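Local coordinates for CalS11 (Micromonospora echinospora, PDB 3TOS), which probably transfers a methyl group from S-adenosyl-L-methionine to an oxygen atom during the biosynthesis of calicheamicin, at residues B[189-194]-B[221-226]; B[76-81]-B[107-112]; B[57-62]-B[248-253]. One frame throughout, in Å; residues are numbered along the deposited sequence.

Contact 1 (B[189-194]-B[221-226]); sequences DLDLYE and PKWPGE. With SAH (S-adenosyl-L-homocysteine), chain O; GLU (glutamic acid), chain P.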
loop_
_atom_site.group_PDB
_atom_site.type_symbol
_atom_site.label_atom_id
_atom_site.label_comp_id
_atom_site.label_asym_id
_atom_site.label_seq_id
_atom_site.Cartn_x
_atom_site.Cartn_y
_atom_site.Cartn_z
ATOM N N ASP B 189 -17.869 -31.564 -2.086
ATOM C CA ASP B 189 -17.491 -32.560 -1.084
ATOM C C ASP B 189 -18.171 -33.899 -1.352
ATOM O O ASP B 189 -18.681 -34.578 -0.431
ATOM C CB ASP B 189 -17.842 -32.081 0.336
ATOM C CG ASP B 189 -17.069 -32.823 1.412
ATOM O OD1 ASP B 189 -16.221 -33.658 1.066
ATOM O OD2 ASP B 189 -17.321 -32.554 2.615
ATOM N N LEU B 190 -18.140 -34.319 -2.621
ATOM C CA LEU B 190 -18.752 -35.600 -3.007
ATOM C C LEU B 190 -17.759 -36.721 -3.036
ATOM O O LEU B 190 -18.182 -37.897 -3.107
ATOM C CB LEU B 190 -19.337 -35.500 -4.439
ATOM C CG LEU B 190 -20.364 -34.394 -4.702
ATOM C CD1 LEU B 190 -20.357 -34.085 -6.210
ATOM C CD2 LEU B 190 -21.746 -34.933 -4.303
ATOM N N ASP B 191 -16.460 -36.387 -3.044
ATOM C CA ASP B 191 -15.342 -37.389 -3.112
ATOM C C ASP B 191 -15.129 -38.053 -4.466
ATOM O O ASP B 191 -14.002 -38.279 -4.859
ATOM C CB ASP B 191 -15.444 -38.472 -2.009
ATOM C CG ASP B 191 -15.406 -37.863 -0.624
ATOM O OD1 ASP B 191 -14.500 -37.022 -0.376
ATOM O OD2 ASP B 191 -16.297 -38.172 0.221
ATOM N N LEU B 192 -16.229 -38.383 -5.164
ATOM C CA LEU B 192 -16.198 -39.301 -6.310
ATOM C C LEU B 192 -16.071 -38.539 -7.612
ATOM O O LEU B 192 -16.654 -37.437 -7.789
ATOM C CB LEU B 192 -17.501 -40.098 -6.359
ATOM C CG LEU B 192 -17.759 -40.855 -5.055
ATOM C CD1 LEU B 192 -19.141 -41.546 -5.215
ATOM C CD2 LEU B 192 -16.640 -41.936 -4.881
ATOM N N TYR B 193 -15.381 -39.187 -8.564
ATOM C CA TYR B 193 -15.132 -38.614 -9.885
ATOM C C TYR B 193 -16.389 -38.258 -10.684
ATOM O O TYR B 193 -16.538 -37.098 -11.102
ATOM C CB TYR B 193 -14.292 -39.632 -10.668
ATOM C CG TYR B 193 -14.288 -39.410 -12.162
ATOM C CD1 TYR B 193 -13.754 -38.239 -12.697
ATOM C CD2 TYR B 193 -14.759 -40.394 -13.020
ATOM C CE1 TYR B 193 -13.757 -38.002 -14.044
ATOM C CE2 TYR B 193 -14.809 -40.159 -14.413
ATOM C CZ TYR B 193 -14.294 -38.951 -14.908
ATOM O OH TYR B 193 -14.255 -38.688 -16.270
ATOM N N GLU B 194 -17.278 -39.214 -10.905
ATOM C CA GLU B 194 -18.408 -38.973 -11.869
ATOM C C GLU B 194 -19.343 -37.823 -11.449
ATOM O O GLU B 194 -19.638 -36.955 -12.271
ATOM C CB GLU B 194 -19.206 -40.266 -12.118
ATOM C CG GLU B 194 -18.380 -41.279 -12.876
ATOM C CD GLU B 194 -19.201 -42.458 -13.339
ATOM O OE1 GLU B 194 -20.449 -42.300 -13.532
ATOM O OE2 GLU B 194 -18.635 -43.521 -13.613
ATOM N N PRO B 221 -4.654 -38.529 -1.966
ATOM C CA PRO B 221 -4.457 -39.810 -2.642
ATOM C C PRO B 221 -5.635 -40.789 -2.488
ATOM O O PRO B 221 -5.875 -41.603 -3.402
ATOM C CB PRO B 221 -3.194 -40.393 -1.940
ATOM C CG PRO B 221 -2.388 -39.163 -1.505
ATOM C CD PRO B 221 -3.503 -38.142 -1.100
ATOM N N LYS B 222 -6.380 -40.700 -1.384
ATOM C CA LYS B 222 -7.484 -41.614 -1.160
ATOM C C LYS B 222 -8.670 -41.323 -2.114
ATOM O O LYS B 222 -9.470 -42.207 -2.396
ATOM C CB LYS B 222 -7.955 -41.489 0.290
ATOM C CG LYS B 222 -8.976 -42.529 0.667
ATOM C CD LYS B 222 -9.433 -42.201 2.110
ATOM C CE LYS B 222 -9.723 -43.374 2.877
ATOM N NZ LYS B 222 -10.088 -42.936 4.274
ATOM N N TRP B 223 -8.756 -40.071 -2.616
ATOM C CA TRP B 223 -9.946 -39.652 -3.383
ATOM C C TRP B 223 -9.517 -38.814 -4.563
ATOM O O TRP B 223 -9.665 -37.575 -4.563
ATOM C CB TRP B 223 -10.908 -38.794 -2.513
ATOM C CG TRP B 223 -11.432 -39.478 -1.274
ATOM C CD1 TRP B 223 -11.154 -39.138 0.017
ATOM C CD2 TRP B 223 -12.350 -40.574 -1.222
ATOM N NE1 TRP B 223 -11.851 -39.959 0.882
ATOM C CE2 TRP B 223 -12.584 -40.855 0.146
ATOM C CE3 TRP B 223 -12.996 -41.350 -2.197
ATOM C CZ2 TRP B 223 -13.445 -41.852 0.567
ATOM C CZ3 TRP B 223 -13.867 -42.353 -1.762
ATOM C CH2 TRP B 223 -14.058 -42.605 -0.390
ATOM N N PRO B 224 -8.969 -39.470 -5.582
ATOM C CA PRO B 224 -8.439 -38.732 -6.731
ATOM C C PRO B 224 -9.561 -38.230 -7.677
ATOM O O PRO B 224 -9.220 -37.583 -8.674
ATOM C CB PRO B 224 -7.544 -39.785 -7.412
ATOM C CG PRO B 224 -8.286 -41.096 -7.171
ATOM C CD PRO B 224 -8.838 -40.936 -5.726
ATOM N N GLY B 225 -10.845 -38.500 -7.373
ATOM C CA GLY B 225 -11.901 -38.194 -8.343
ATOM C C GLY B 225 -12.084 -36.709 -8.661
ATOM O O GLY B 225 -12.362 -36.351 -9.802
ATOM N N GLU B 226 -11.969 -35.843 -7.642
ATOM C CA GLU B 226 -12.091 -34.382 -7.893
ATOM C C GLU B 226 -10.996 -33.881 -8.831
ATOM O O GLU B 226 -11.256 -33.052 -9.722
ATOM C CB GLU B 226 -12.112 -33.625 -6.568
ATOM C CG GLU B 226 -13.463 -33.805 -5.862
ATOM C CD GLU B 226 -13.422 -33.436 -4.413
ATOM O OE1 GLU B 226 -12.422 -32.826 -3.964
ATOM O OE2 GLU B 226 -14.375 -33.813 -3.700
HETATM N N SAH O . -19.762 -32.143 3.797
HETATM C CA SAH O . -19.907 -33.261 4.785
HETATM C CB SAH O . -19.237 -34.548 4.332
HETATM C CG SAH O . -19.901 -35.139 3.071
HETATM S SD SAH O . -19.427 -36.847 2.891
HETATM C C SAH O . -19.249 -32.782 6.077
HETATM O O SAH O . -19.260 -33.518 7.110
HETATM O OXT SAH O . -18.801 -31.632 6.178
HETATM C "C5'" SAH O . -19.707 -37.162 1.141
HETATM C "C4'" SAH O . -21.206 -37.048 0.703
HETATM O "O4'" SAH O . -21.263 -37.028 -0.730
HETATM C "C3'" SAH O . -21.969 -38.303 1.152
HETATM O "O3'" SAH O . -23.022 -37.944 2.081
HETATM C "C2'" SAH O . -22.471 -38.880 -0.161
HETATM O "O2'" SAH O . -23.776 -39.491 -0.102
HETATM C "C1'" SAH O . -22.470 -37.639 -1.085
HETATM N N9 SAH O . -22.409 -38.009 -2.520
HETATM C C8 SAH O . -21.401 -38.639 -3.179
HETATM N N7 SAH O . -21.829 -38.824 -4.454
HETATM C C5 SAH O . -23.080 -38.340 -4.599
HETATM C C6 SAH O . -24.037 -38.249 -5.708
HETATM N N6 SAH O . -23.740 -38.798 -6.909
HETATM N N1 SAH O . -25.218 -37.639 -5.440
HETATM C C2 SAH O . -25.505 -37.107 -4.213
HETATM N N3 SAH O . -24.704 -37.215 -3.130
HETATM C C4 SAH O . -23.460 -37.776 -3.334
HETATM N N GLU P . -13.863 -35.293 3.221
HETATM C CA GLU P . -14.260 -35.815 4.578
HETATM C C GLU P . -13.316 -35.230 5.632
HETATM O O GLU P . -12.412 -34.447 5.288
HETATM C CB GLU P . -14.203 -37.374 4.629
HETATM C CG GLU P . -12.783 -37.932 4.364
HETATM C CD GLU P . -12.719 -39.465 4.326
HETATM O OE1 GLU P . -13.611 -40.142 4.899
HETATM O OE2 GLU P . -11.716 -39.986 3.816
HETATM O OXT GLU P . -13.393 -35.530 6.837
HETATM O O HOH W 1 -16.742 -33.295 -5.068
HETATM O O HOH W 2 -12.369 -40.356 -5.764
HETATM O O HOH W 3 -12.073 -36.284 -4.726
#
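Asp191 and Trp223 meet by stacking. Trp223 CB stands 3.9 Å from the carbonyl O of Asp191. Beyond CB, CG lies beside the backbone N and anti to the carbonyl carbon (chi1 -59°). The ring stacks with the Asp191 carboxylate, the two planes only 22° apart. CD2 and CE3 run under the CB of Asp191, which makes a CH-pi contact over one face, 4.0 Å from the centroid of the six-membered ring of Trp223. On the opposite face lies the CG of Lys222. Trp223 CZ3 meets Leu192 CD2 at 4.2 Å. At the ring edge the N-H of Trp223 NE1 makes a nearly straight hydrogen bond of 2.9 Å to GLU OE2, an oxygen of the bound glutamate. Tryptophan suits this place because one group offers broad faces to flanking side chains and an N-H at its rim to the ligand. An alanine here would probably cost OE2 of the glutamate its straight N-H bond, leaving the weak one from Lys222 among these residues, and open a gap beside Asp191 and Leu192.

Further along, Gly225 passes so close to the other segment that a CB would lie 2.3 Å from Tyr193 N, a clash that any larger residue would suffer. A water spans the backbones, giving to Asp191 O and accepting from Gly225 N. Glu226 OE2 takes a weak bond from Asp191 N, while its OE1 accepts from the backbone of Glu217. Asp189 OD2 holds the amino group of S-adenosyl-L-homocysteine. The contact thus lies beyond strand 183-188, where the starts of helices 193-203 and 225-233 come together, with Tyr193 packing along the second helix on Ile228 and Ala229.

Contact 2 (B[76-81]-B[107-112]); sequences FGVRFG and DTFTGF. With SAH (S-adenosyl-L-homocysteine), chain O.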
loop_
_atom_site.group_PDB
_atom_site.type_symbol
_atom_site.label_atom_id
_atom_site.label_comp_id
_atom_site.label_asym_id
_atom_site.label_seq_id
_atom_site.Cartn_x
_atom_site.Cartn_y
_atom_site.Cartn_z
ATOM N N PHE B 76 -22.204 -29.683 -2.382
ATOM C CA PHE B 76 -22.479 -30.979 -2.991
ATOM C C PHE B 76 -21.802 -32.016 -2.086
ATOM O O PHE B 76 -20.559 -32.161 -2.067
ATOM C CB PHE B 76 -21.908 -31.017 -4.403
ATOM C CG PHE B 76 -22.266 -29.782 -5.199
ATOM C CD1 PHE B 76 -23.585 -29.545 -5.599
ATOM C CD2 PHE B 76 -21.271 -28.839 -5.515
ATOM C CE1 PHE B 76 -23.910 -28.340 -6.324
ATOM C CE2 PHE B 76 -21.591 -27.640 -6.172
ATOM C CZ PHE B 76 -22.930 -27.418 -6.614
ATOM N N GLY B 77 -22.626 -32.730 -1.322
ATOM C CA GLY B 77 -22.109 -33.728 -0.348
ATOM C C GLY B 77 -22.283 -33.116 1.032
ATOM O O GLY B 77 -21.413 -32.373 1.506
ATOM N N VAL B 78 -23.401 -33.450 1.689
ATOM C CA VAL B 78 -23.819 -32.789 2.933
ATOM C C VAL B 78 -23.608 -33.701 4.124
ATOM O O VAL B 78 -23.229 -33.221 5.184
ATOM C CB VAL B 78 -25.335 -32.474 2.802
ATOM C CG1 VAL B 78 -25.954 -31.923 4.096
ATOM C CG2 VAL B 78 -25.504 -31.401 1.672
ATOM N N ARG B 79 -23.872 -34.996 3.986
ATOM C CA ARG B 79 -23.834 -35.941 5.130
ATOM C C ARG B 79 -24.723 -35.481 6.287
ATOM O O ARG B 79 -25.936 -35.322 6.056
ATOM C CB ARG B 79 -22.395 -36.271 5.596
ATOM C CG ARG B 79 -22.296 -37.650 6.336
ATOM C CD ARG B 79 -20.900 -37.791 6.883
ATOM N NE ARG B 79 -20.760 -39.011 7.661
ATOM C CZ ARG B 79 -19.630 -39.415 8.264
ATOM N NH1 ARG B 79 -18.546 -38.666 8.258
ATOM N NH2 ARG B 79 -19.602 -40.554 8.983
ATOM N N PHE B 80 -24.193 -35.269 7.496
ATOM C CA PHE B 80 -25.068 -34.823 8.608
ATOM C C PHE B 80 -25.303 -33.290 8.580
ATOM O O PHE B 80 -26.116 -32.770 9.362
ATOM C CB PHE B 80 -24.489 -35.217 9.991
ATOM C CG PHE B 80 -24.379 -36.696 10.183
ATOM C CD1 PHE B 80 -25.540 -37.423 10.437
ATOM C CD2 PHE B 80 -23.161 -37.355 10.155
ATOM C CE1 PHE B 80 -25.520 -38.772 10.667
ATOM C CE2 PHE B 80 -23.100 -38.779 10.380
ATOM C CZ PHE B 80 -24.317 -39.486 10.598
ATOM N N GLY B 81 -24.572 -32.558 7.728
ATOM C CA GLY B 81 -24.862 -31.136 7.591
ATOM C C GLY B 81 -23.882 -30.221 8.288
ATOM O O GLY B 81 -24.173 -29.036 8.421
ATOM N N ASP B 107 -27.519 -34.060 -1.606
ATOM C CA ASP B 107 -26.951 -35.354 -1.234
ATOM C C ASP B 107 -28.000 -36.409 -1.553
ATOM O O ASP B 107 -29.199 -36.092 -1.623
ATOM C CB ASP B 107 -26.648 -35.378 0.302
ATOM C CG ASP B 107 -25.569 -36.346 0.675
ATOM O OD1 ASP B 107 -25.697 -37.579 0.409
ATOM O OD2 ASP B 107 -24.580 -35.900 1.258
ATOM N N THR B 108 -27.606 -37.665 -1.691
ATOM C CA THR B 108 -28.567 -38.760 -1.690
ATOM C C THR B 108 -29.147 -38.936 -0.288
ATOM O O THR B 108 -30.309 -39.362 -0.133
ATOM C CB THR B 108 -27.894 -40.099 -2.024
ATOM O OG1 THR B 108 -26.828 -40.283 -1.099
ATOM C CG2 THR B 108 -27.324 -40.132 -3.466
ATOM N N PHE B 109 -28.334 -38.583 0.722
ATOM C CA PHE B 109 -28.572 -38.903 2.147
ATOM C C PHE B 109 -28.601 -40.384 2.398
ATOM O O PHE B 109 -28.918 -40.808 3.497
ATOM C CB PHE B 109 -29.776 -38.137 2.724
ATOM C CG PHE B 109 -29.592 -36.652 2.682
ATOM C CD1 PHE B 109 -28.813 -36.022 3.671
ATOM C CD2 PHE B 109 -30.164 -35.880 1.639
ATOM C CE1 PHE B 109 -28.643 -34.630 3.648
ATOM C CE2 PHE B 109 -30.012 -34.497 1.607
ATOM C CZ PHE B 109 -29.218 -33.872 2.590
ATOM N N THR B 110 -28.192 -41.169 1.399
ATOM C CA THR B 110 -28.077 -42.630 1.567
ATOM C C THR B 110 -26.678 -43.090 1.198
ATOM O O THR B 110 -26.429 -44.277 0.902
ATOM C CB THR B 110 -29.116 -43.379 0.692
ATOM O OG1 THR B 110 -28.938 -43.004 -0.673
ATOM C CG2 THR B 110 -30.524 -42.990 1.086
ATOM N N GLY B 111 -25.736 -42.164 1.213
ATOM C CA GLY B 111 -24.365 -42.572 0.934
ATOM C C GLY B 111 -24.018 -42.602 -0.532
ATOM O O GLY B 111 -24.859 -42.331 -1.393
ATOM N N PHE B 112 -22.787 -42.969 -0.847
ATOM C CA PHE B 112 -22.415 -43.021 -2.262
ATOM C C PHE B 112 -23.380 -43.888 -3.075
ATOM O O PHE B 112 -23.663 -45.023 -2.687
ATOM C CB PHE B 112 -21.013 -43.670 -2.425
ATOM C CG PHE B 112 -19.873 -42.898 -1.847
ATOM C CD1 PHE B 112 -19.828 -41.514 -1.841
ATOM C CD2 PHE B 112 -18.760 -43.603 -1.378
ATOM C CE1 PHE B 112 -18.743 -40.830 -1.303
ATOM C CE2 PHE B 112 -17.644 -42.915 -0.856
ATOM C CZ PHE B 112 -17.639 -41.527 -0.826
HETATM N N SAH O . -19.762 -32.143 3.797
HETATM C CA SAH O . -19.907 -33.261 4.785
HETATM C CB SAH O . -19.237 -34.548 4.332
HETATM C CG SAH O . -19.901 -35.139 3.071
HETATM S SD SAH O . -19.427 -36.847 2.891
HETATM C C SAH O . -19.249 -32.782 6.077
HETATM O O SAH O . -19.260 -33.518 7.110
HETATM O OXT SAH O . -18.801 -31.632 6.178
HETATM C "C5'" SAH O . -19.707 -37.162 1.141
HETATM C "C4'" SAH O . -21.206 -37.048 0.703
HETATM O "O4'" SAH O . -21.263 -37.028 -0.730
HETATM C "C3'" SAH O . -21.969 -38.303 1.152
HETATM O "O3'" SAH O . -23.022 -37.944 2.081
HETATM C "C2'" SAH O . -22.471 -38.880 -0.161
HETATM O "O2'" SAH O . -23.776 -39.491 -0.102
HETATM C "C1'" SAH O . -22.470 -37.639 -1.085
HETATM N N9 SAH O . -22.409 -38.009 -2.520
HETATM C C8 SAH O . -21.401 -38.639 -3.179
HETATM N N7 SAH O . -21.829 -38.824 -4.454
HETATM C C5 SAH O . -23.080 -38.340 -4.599
HETATM C C6 SAH O . -24.037 -38.249 -5.708
HETATM N N6 SAH O . -23.740 -38.798 -6.909
HETATM N N1 SAH O . -25.218 -37.639 -5.440
HETATM C C2 SAH O . -25.505 -37.107 -4.213
HETATM N N3 SAH O . -24.704 -37.215 -3.130
HETATM C C4 SAH O . -23.460 -37.776 -3.334
#
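Gly77 and Asp107, their CA atoms 5.2 Å apart, stand where the loops that follow the neighbouring parallel strands 72-76 and 103-107 leave the sheet, the first loop folding into a type II' turn from Val78 to Gly81. Asp107 fills the junction. Its CG is anti to the backbone N (chi1 -155°), directed at the turn, where OD2 accepts 2.8 Å from Val78 N through its anti lone pair and 3.0 Å from Arg79 N, which comes from above the carboxylate plane. OD1 closes an Asx turn with Phe109 N. With both oxygens gripped by backbone, the carboxylate is held ready for the ribose of S-adenosyl-L-homocysteine: O2' donates to OD1 and O3' to OD2, a pairing that aspartate, short and two-pronged, suits well. The ring of Phe109 lies with one face over Asp107 CB, and its CE1 meets Val78 CG1 at 3.8 Å. At Gly77 a CB would crowd the ribose O4' and be jammed against the carbonyl O of Phe76; the carbonyl O of Gly77 accepts from the ligand's amino group. A glycine-containing loop after the first strand and an acidic residue ending the second are the hallmark of Rossmann-like, S-adenosylmethionine-dependent methyltransferases.

Contact 3 (B[57-62]-B[248-253]); sequences LSMDAL and PAPAYL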
loop_
_atom_site.group_PDB
_atom_site.type_symbol
_atom_site.label_atom_id
_atom_site.label_comp_id
_atom_site.label_asym_id
_atom_site.label_seq_id
_atom_site.Cartn_x
_atom_site.Cartn_y
_atom_site.Cartn_z
ATOM N N LEU B 57 -13.270 -22.350 10.752
ATOM C CA LEU B 57 -12.574 -21.162 10.374
ATOM C C LEU B 57 -12.399 -21.144 8.843
ATOM O O LEU B 57 -12.394 -20.085 8.216
ATOM C CB LEU B 57 -11.218 -21.071 11.075
ATOM C CG LEU B 57 -11.290 -20.902 12.600
ATOM C CD1 LEU B 57 -9.892 -21.062 13.169
ATOM C CD2 LEU B 57 -11.897 -19.534 12.940
ATOM N N SER B 58 -12.174 -22.329 8.214
ATOM C CA SER B 58 -12.019 -22.373 6.746
ATOM C C SER B 58 -13.343 -22.030 6.044
ATOM O O SER B 58 -13.335 -21.258 5.065
ATOM C CB SER B 58 -11.560 -23.757 6.274
ATOM O OG SER B 58 -10.209 -23.923 6.687
HETATM N N MSE B 59 -14.471 -22.531 6.550
HETATM C CA MSE B 59 -15.772 -22.144 5.969
HETATM C C MSE B 59 -16.018 -20.642 6.089
HETATM O O MSE B 59 -16.555 -20.016 5.146
HETATM C CB MSE B 59 -16.920 -22.934 6.587
HETATM C CG MSE B 59 -16.866 -24.454 6.345
HETATM SE SE MSE B 59 -16.647 -25.007 4.486
HETATM C CE MSE B 59 -14.732 -25.385 4.484
ATOM N N ASP B 60 -15.634 -20.082 7.235
ATOM C CA ASP B 60 -15.753 -18.655 7.443
ATOM C C ASP B 60 -14.872 -17.871 6.460
ATOM O O ASP B 60 -15.300 -16.836 5.936
ATOM C CB ASP B 60 -15.385 -18.282 8.904
ATOM C CG ASP B 60 -15.373 -16.815 9.131
ATOM O OD1 ASP B 60 -16.465 -16.247 9.170
ATOM O OD2 ASP B 60 -14.301 -16.217 9.331
ATOM N N ALA B 61 -13.662 -18.371 6.187
ATOM C CA ALA B 61 -12.758 -17.693 5.253
ATOM C C ALA B 61 -13.352 -17.723 3.833
ATOM O O ALA B 61 -13.303 -16.706 3.118
ATOM C CB ALA B 61 -11.381 -18.376 5.248
ATOM N N LEU B 62 -13.925 -18.858 3.418
ATOM C CA LEU B 62 -14.547 -18.908 2.073
ATOM C C LEU B 62 -15.765 -17.985 1.999
ATOM O O LEU B 62 -15.914 -17.205 1.024
ATOM C CB LEU B 62 -14.996 -20.327 1.707
ATOM C CG LEU B 62 -13.844 -21.349 1.611
ATOM C CD1 LEU B 62 -14.481 -22.713 1.341
ATOM C CD2 LEU B 62 -12.827 -21.041 0.437
ATOM N N PRO B 248 -4.516 -28.528 4.759
ATOM C CA PRO B 248 -4.409 -29.287 3.494
ATOM C C PRO B 248 -5.637 -29.162 2.600
ATOM O O PRO B 248 -5.526 -29.389 1.374
ATOM C CB PRO B 248 -4.278 -30.740 3.985
ATOM C CG PRO B 248 -4.992 -30.739 5.310
ATOM C CD PRO B 248 -4.615 -29.413 5.940
ATOM N N ALA B 249 -6.777 -28.781 3.180
ATOM C CA ALA B 249 -8.068 -28.620 2.453
ATOM C C ALA B 249 -8.806 -27.541 3.223
ATOM O O ALA B 249 -8.604 -27.415 4.445
ATOM C CB ALA B 249 -8.868 -29.936 2.480
ATOM N N PRO B 250 -9.691 -26.809 2.549
ATOM C CA PRO B 250 -10.047 -26.968 1.122
ATOM C C PRO B 250 -9.023 -26.374 0.162
ATOM O O PRO B 250 -8.189 -25.517 0.550
ATOM C CB PRO B 250 -11.338 -26.185 1.044
ATOM C CG PRO B 250 -11.109 -25.027 1.964
ATOM C CD PRO B 250 -10.438 -25.683 3.182
ATOM N N ALA B 251 -9.096 -26.815 -1.085
ATOM C CA ALA B 251 -8.421 -26.122 -2.165
ATOM C C ALA B 251 -9.502 -25.314 -2.876
ATOM O O ALA B 251 -10.596 -25.834 -3.115
ATOM C CB ALA B 251 -7.818 -27.111 -3.123
ATOM N N TYR B 252 -9.212 -24.066 -3.224
ATOM C CA TYR B 252 -10.275 -23.251 -3.804
ATOM C C TYR B 252 -9.705 -22.318 -4.843
ATOM O O TYR B 252 -8.544 -21.947 -4.815
ATOM C CB TYR B 252 -11.003 -22.425 -2.699
ATOM C CG TYR B 252 -10.181 -21.323 -2.099
ATOM C CD1 TYR B 252 -9.192 -21.586 -1.136
ATOM C CD2 TYR B 252 -10.426 -19.998 -2.456
ATOM C CE1 TYR B 252 -8.439 -20.562 -0.593
ATOM C CE2 TYR B 252 -9.675 -18.968 -1.921
ATOM C CZ TYR B 252 -8.675 -19.260 -0.993
ATOM O OH TYR B 252 -7.962 -18.207 -0.472
ATOM N N LEU B 253 -10.558 -21.981 -5.795
ATOM C CA LEU B 253 -10.184 -21.028 -6.844
ATOM C C LEU B 253 -11.233 -19.903 -6.937
ATOM O O LEU B 253 -12.397 -20.084 -6.590
ATOM C CB LEU B 253 -10.045 -21.773 -8.175
ATOM C CG LEU B 253 -11.309 -22.425 -8.738
ATOM C CD1 LEU B 253 -12.074 -21.394 -9.618
ATOM C CD2 LEU B 253 -10.855 -23.605 -9.602
HETATM O O HOH W 4 -9.819 -26.592 6.765
#
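Leu62 of helix 50-65 carries the close-packed half of this contact, dividing its two methyl groups between Tyr252 and Pro250. CD2 makes a CH-pi contact over one face of the Tyr252 ring, 4.0 Å from the centroid and offset toward CG. That CG, the ring atom nearest to the methyl, lies between the backbone N and the carbonyl carbon of Tyr252 (chi1 70°). Leu62 CD1 lies 4.1 Å from Pro250 CG, the two side chains running past each other in opposite senses. A branched leucine suits the place because its two methyls can touch both neighbours, while tyrosine gives the methyl a flat surface and sends its OH on to a hydrogen bond with Gln65.

One turn earlier on the helix, Ser58 CB rests 3.8 Å from Pro250 CD. The peptide bond before Pro250 is cis, a form that proline tolerates far better than other residues. In this Rossmann-like methyltransferase sheet, strand 251-254 lies between 211-215 and 242-243, antiparallel to both, as in the reversed last strand of this fold, and helix 50-65, which precedes the first strand, packs across the sheet here. Tyr187 of strand 183-188 touches Leu62, Met59 and Pro250 and continues the apolar layer.

Around Pro250 and Ala249 the fit slackens. Met59, present as selenomethionine, brings CE no nearer than 4.4 Å to Pro250 CG and also packs on His83, Thr86 and Phe87 of helix 82-94. Ser58 OG and Ala249 O are likewise 4.4 Å apart, too far for a direct bond, and a water fills the interval, 2.7 Å from OG, while donating to the carbonyl. A serine suits the place because its hydroxyl is also hydrogen-bonded to Arg247 and to the carbonyl of Thr54 in its own helix.

After helix 17-31 the chain reaches helix 50-65, which opens contact 3. Strand 72-76 leads to segment 76-81, and contact 2 closes a loop of 25 residues holding helix 82-94, joining the loop ends of strands 72-76 and 103-107. Contact 1 opens after strand 183-188 and closes at 221-226, tying together the starts of helices 193-203 and 225-233. Contacts 2 and 1 follow in series, without crossing, and both nest inside the long loop that 248-253 closes. They also touch, through the backbones of Phe76 and Asp189 and through Leu192 and Phe112, around the same S-adenosyl-L-homocysteine. Contact 3, its centre about 17 Å from that of contact 1, ties helix 50-65 to strand 251-254.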